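Pectinesterase (Aspergillus niger, PDB 5C1E) hydrolyses the methyl esters of pectin, releasing methanol and leaving free galacturonate units, and is probably involved in the maceration and soft-rotting of plant tissue. Local coordinates at residues 90-94 against 107-111; 79-83 against 115-119. The contacts are given in a common frame with arbitrary orientation. Residues are numbered along the deposited sequence.

Both contacts join the same two successive coils of a right-handed parallel beta-helix, and their centres lie about 9 Å apart. Along the chain the order is 79-83, 90-94, 107-111, 115-119, so interaction 1 pairs the inner two segments and interaction 2 the outer two. The connection from strand 74-78 through helix 82-85 to the start of strand 94-96 supplies 79-83 and 90-94; on the next coil, strand 107-110 and the loop leading to strand 121-124 supply the other two. N110 of interaction 1 ties them together: its ND2 lies 2.9 Å from I80 O and 3.0 Å from V119 O, both probable hydrogen bonds. The shared corner runs from a buried interior at interaction 1 toward the predicted active site at interaction 2.

Interaction 1 (90-94 against 107-111); sequences KSATV and NVENG
This is a buried contact inside a corner of the parallel beta-helix, where the end of a loop and the first residue of strand 94-96, together 90-94, meet strand 107-110 of the following coil. The two touching parts run almost oppositely, 171° apart between CA 91-94 and CA 108-110, and the nearest CA pair is T93 with N110 at 6.0 Å. K90 and S91 have helix-like backbone angles, A92 is extended, T93 turns back to -65/-40, and V94 begins a strand at -132/129; residues 107-110 stay extended. T93, with chi1 m, suits the interior because its hydroxyl finds a backbone partner: T93 OG1 donates to E109 O at 2.7 Å, while T93 CB rests 4.0 Å from V108 CG1. Two t-rotamer valines close the apolar side, V94 CG2 lying 3.9 Å from V108 CG1, as befits beta-branched residues lining the core of such a coil. N110, chi1 t, has ND2 3.0 Å from S91 O and hydrogen-bonded to I80 O and V119 O; OD1 accepts from Y112 N as in an Asx turn, so one asparagine serves several backbones where the strand ends. The CA-to-CB bond of E109 points away, and its OE1 is hydrogen-bonded to T77 OG1. Strand 74-78 flanks the contact through I76 and H78 touching T93, strand 121-124 meets A92 and V94, and helix 82-85 packs A85 against S91.

Interaction 2 (79-83 against 115-119); sequences TISSP and GAQAV
Leaving strand 74-78, segment 79-83 crosses a turn of the parallel beta-helix and enters the short helix 82-85, meeting the loop 115-119 of the next coil. T79 and I80 are extended; the CA-to-CB bond of I80 points sideways and the end of its side chain leads away, so the contact is made by its carbonyl, with I80 O 3.5 Å from A118 CB. S81, still extended (-95/163), is the N-cap: a serine with chi1 p can turn its hydroxyl back to a backbone N just beyond P83. Its CA is 4.4 Å from the CA of A118, a closeness that the small alanine permits, and S81 CA lies 3.3 Å from Q117 O. S82 starts the helix at -66/-37. In the first turn its amide has no helical acceptor, so S82 N donates to Q117 O at 2.8 Å, with an angle of 159° at the hydrogen. With chi1 p, S82 OG approaches Q117 CB to 3.3 Å. Q117, chi1 m, hydrogen-bonds through NE2 a glycerol probably left from crystallisation, and its side chain is about 7 Å from that of D161, the predicted active-site residue, consistent with a place beside the pectin cleft. P83, whose missing amide hydrogen costs nothing in a first helical turn, lays CD 4.2 Å from A116 CB.

Interaction 1 (90-94 against 107-111)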
loop_
_atom_site.group_PDB
_atom_site.type_symbol
_atom_site.label_atom_id
_atom_site.label_comp_id
_atom_site.label_asym_id
_atom_site.label_seq_id
_atom_site.Cartn_x
_atom_site.Cartn_y
_atom_site.Cartn_z
ATOM N N LYS A 90 -16.018 1.191 2.954
ATOM C CA LYS A 90 -16.823 0.064 3.444
ATOM C C LYS A 90 -16.522 -1.242 2.735
ATOM O O LYS A 90 -16.884 -2.290 3.255
ATOM C CB LYS A 90 -18.328 0.356 3.354
ATOM C CG LYS A 90 -18.808 1.374 4.366
ATOM C CD LYS A 90 -20.289 1.694 4.216
ATOM C CE LYS A 90 -20.676 2.767 5.218
ATOM N NZ LYS A 90 -22.108 3.173 5.101
ATOM N N SER A 91 -15.886 -1.182 1.559
ATOM C CA SER A 91 -15.476 -2.377 0.829
ATOM C C SER A 91 -14.151 -2.952 1.335
ATOM O O SER A 91 -13.773 -4.053 0.944
ATOM C CB SER A 91 -15.348 -2.082 -0.671
ATOM O OG SER A 91 -14.129 -1.424 -0.993
ATOM N N ALA A 92 -13.447 -2.204 2.179
ATOM C CA ALA A 92 -12.080 -2.559 2.556
ATOM C C ALA A 92 -12.060 -3.737 3.497
ATOM O O ALA A 92 -12.850 -3.798 4.429
ATOM C CB ALA A 92 -11.372 -1.378 3.195
ATOM N N THR A 93 -11.159 -4.684 3.251
ATOM C CA THR A 93 -10.958 -5.791 4.180
ATOM C C THR A 93 -10.406 -5.267 5.501
ATOM O O THR A 93 -10.821 -5.714 6.584
ATOM C CB THR A 93 -10.048 -6.852 3.572
ATOM O OG1 THR A 93 -10.685 -7.358 2.399
ATOM C CG2 THR A 93 -9.816 -7.974 4.546
ATOM N N VAL A 94 -9.499 -4.302 5.404
ATOM C CA VAL A 94 -8.947 -3.616 6.590
ATOM C C VAL A 94 -8.988 -2.097 6.391
ATOM O O VAL A 94 -8.519 -1.575 5.364
ATOM C CB VAL A 94 -7.493 -4.021 6.890
ATOM C CG1 VAL A 94 -6.965 -3.226 8.074
ATOM C CG2 VAL A 94 -7.378 -5.503 7.194
ATOM N N ASN A 107 -0.625 -10.521 5.197
ATOM C CA ASN A 107 -1.258 -10.393 3.888
ATOM C C ASN A 107 -2.704 -9.926 4.071
ATOM O O ASN A 107 -3.410 -10.457 4.923
ATOM C CB ASN A 107 -1.303 -11.726 3.141
ATOM C CG ASN A 107 0.062 -12.339 2.947
ATOM O OD1 ASN A 107 1.094 -11.676 3.034
ATOM N ND2 ASN A 107 0.073 -13.623 2.705
ATOM N N VAL A 108 -3.120 -8.962 3.259
ATOM C CA VAL A 108 -4.490 -8.482 3.227
ATOM C C VAL A 108 -5.024 -8.576 1.812
ATOM O O VAL A 108 -4.380 -8.115 0.858
ATOM C CB VAL A 108 -4.612 -7.009 3.732
ATOM C CG1 VAL A 108 -6.066 -6.540 3.723
ATOM C CG2 VAL A 108 -4.042 -6.880 5.135
ATOM N N GLU A 109 -6.216 -9.146 1.672
ATOM C CA GLU A 109 -6.804 -9.308 0.360
ATOM C C GLU A 109 -8.287 -9.010 0.342
ATOM O O GLU A 109 -8.980 -9.164 1.334
ATOM C CB GLU A 109 -6.545 -10.706 -0.195
ATOM C CG GLU A 109 -7.097 -11.825 0.645
ATOM C CD GLU A 109 -7.013 -13.178 -0.054
ATOM O OE1 GLU A 109 -8.017 -13.940 -0.034
ATOM O OE2 GLU A 109 -5.936 -13.466 -0.622
ATOM N N ASN A 110 -8.731 -8.529 -0.803
ATOM C CA ASN A 110 -10.158 -8.507 -1.134
ATOM C C ASN A 110 -10.331 -9.508 -2.279
ATOM O O ASN A 110 -9.692 -9.366 -3.309
ATOM C CB ASN A 110 -10.619 -7.095 -1.512
ATOM C CG ASN A 110 -12.141 -6.993 -1.668
ATOM O OD1 ASN A 110 -12.770 -7.864 -2.245
ATOM N ND2 ASN A 110 -12.731 -5.925 -1.149
ATOM N N GLY A 111 -11.175 -10.525 -2.082
ATOM C CA GLY A 111 -11.345 -11.583 -3.070
ATOM C C GLY A 111 -12.343 -11.314 -4.188
ATOM O O GLY A 111 -12.650 -12.219 -4.951
#

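Interaction 2 (79-83 against 115-119)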
loop_
_atom_site.group_PDB
_atom_site.type_symbol
_atom_site.label_atom_id
_atom_site.label_comp_id
_atom_site.label_asym_id
_atom_site.label_seq_id
_atom_site.Cartn_x
_atom_site.Cartn_y
_atom_site.Cartn_z
ATOM N N THR A 79 -14.481 -10.465 0.962
ATOM C CA THR A 79 -14.857 -10.182 -0.414
ATOM C C THR A 79 -16.140 -9.353 -0.450
ATOM O O THR A 79 -17.188 -9.804 0.014
ATOM C CB THR A 79 -15.080 -11.487 -1.200
ATOM O OG1 THR A 79 -13.849 -12.220 -1.272
ATOM C CG2 THR A 79 -15.548 -11.202 -2.603
ATOM N N ILE A 80 -16.021 -8.140 -0.984
ATOM C CA ILE A 80 -17.144 -7.301 -1.338
ATOM C C ILE A 80 -16.659 -6.141 -2.200
ATOM O O ILE A 80 -15.532 -5.679 -2.031
ATOM C CB ILE A 80 -17.894 -6.776 -0.084
ATOM C CG1 ILE A 80 -19.228 -6.135 -0.463
ATOM C CG2 ILE A 80 -17.039 -5.825 0.730
ATOM C CD1 ILE A 80 -20.112 -5.868 0.741
ATOM N N SER A 81 -17.522 -5.671 -3.107
ATOM C CA SER A 81 -17.202 -4.517 -3.964
ATOM C C SER A 81 -17.738 -3.219 -3.353
ATOM O O SER A 81 -18.604 -3.250 -2.469
ATOM C CB SER A 81 -17.798 -4.742 -5.350
ATOM O OG SER A 81 -19.213 -4.703 -5.283
ATOM N N SER A 82 -17.245 -2.075 -3.822
ATOM C CA SER A 82 -17.711 -0.804 -3.268
ATOM C C SER A 82 -19.196 -0.521 -3.571
ATOM O O SER A 82 -19.889 0.017 -2.708
ATOM C CB SER A 82 -16.823 0.376 -3.688
ATOM O OG SER A 82 -16.778 0.539 -5.082
ATOM N N PRO A 83 -19.698 -0.893 -4.769
ATOM C CA PRO A 83 -21.130 -0.700 -4.990
ATOM C C PRO A 83 -22.010 -1.494 -4.014
ATOM O O PRO A 83 -23.014 -0.971 -3.508
ATOM C CB PRO A 83 -21.330 -1.198 -6.429
ATOM C CG PRO A 83 -20.000 -1.000 -7.082
ATOM C CD PRO A 83 -19.027 -1.354 -5.997
ATOM N N GLY A 115 -13.987 -6.413 -12.025
ATOM C CA GLY A 115 -15.340 -6.048 -12.402
ATOM C C GLY A 115 -15.905 -4.848 -11.661
ATOM O O GLY A 115 -16.874 -4.255 -12.119
ATOM N N ALA A 116 -15.316 -4.515 -10.515
ATOM C CA ALA A 116 -15.712 -3.360 -9.716
ATOM C C ALA A 116 -14.630 -3.052 -8.700
ATOM O O ALA A 116 -13.777 -3.885 -8.435
ATOM C CB ALA A 116 -17.029 -3.619 -8.985
ATOM N N GLN A 117 -14.701 -1.858 -8.123
ATOM C CA GLN A 117 -13.753 -1.439 -7.119
ATOM C C GLN A 117 -13.932 -2.311 -5.887
ATOM O O GLN A 117 -15.048 -2.557 -5.483
ATOM C CB GLN A 117 -13.977 0.022 -6.733
ATOM C CG GLN A 117 -13.902 0.975 -7.911
ATOM C CD GLN A 117 -15.268 1.277 -8.493
ATOM O OE1 GLN A 117 -16.117 0.383 -8.664
ATOM N NE2 GLN A 117 -15.482 2.537 -8.829
ATOM N N ALA A 118 -12.828 -2.781 -5.317
ATOM C CA ALA A 118 -12.879 -3.626 -4.138
ATOM C C ALA A 118 -11.580 -3.480 -3.364
ATOM O O ALA A 118 -10.554 -4.030 -3.741
ATOM C CB ALA A 118 -13.127 -5.076 -4.521
ATOM N N VAL A 119 -11.635 -2.711 -2.289
ATOM C CA VAL A 119 -10.432 -2.326 -1.567
ATOM C C VAL A 119 -9.926 -3.440 -0.653
ATOM O O VAL A 119 -10.697 -4.071 0.055
ATOM C CB VAL A 119 -10.681 -1.039 -0.769
ATOM C CG1 VAL A 119 -9.486 -0.634 0.081
ATOM C CG2 VAL A 119 -11.019 0.088 -1.737
#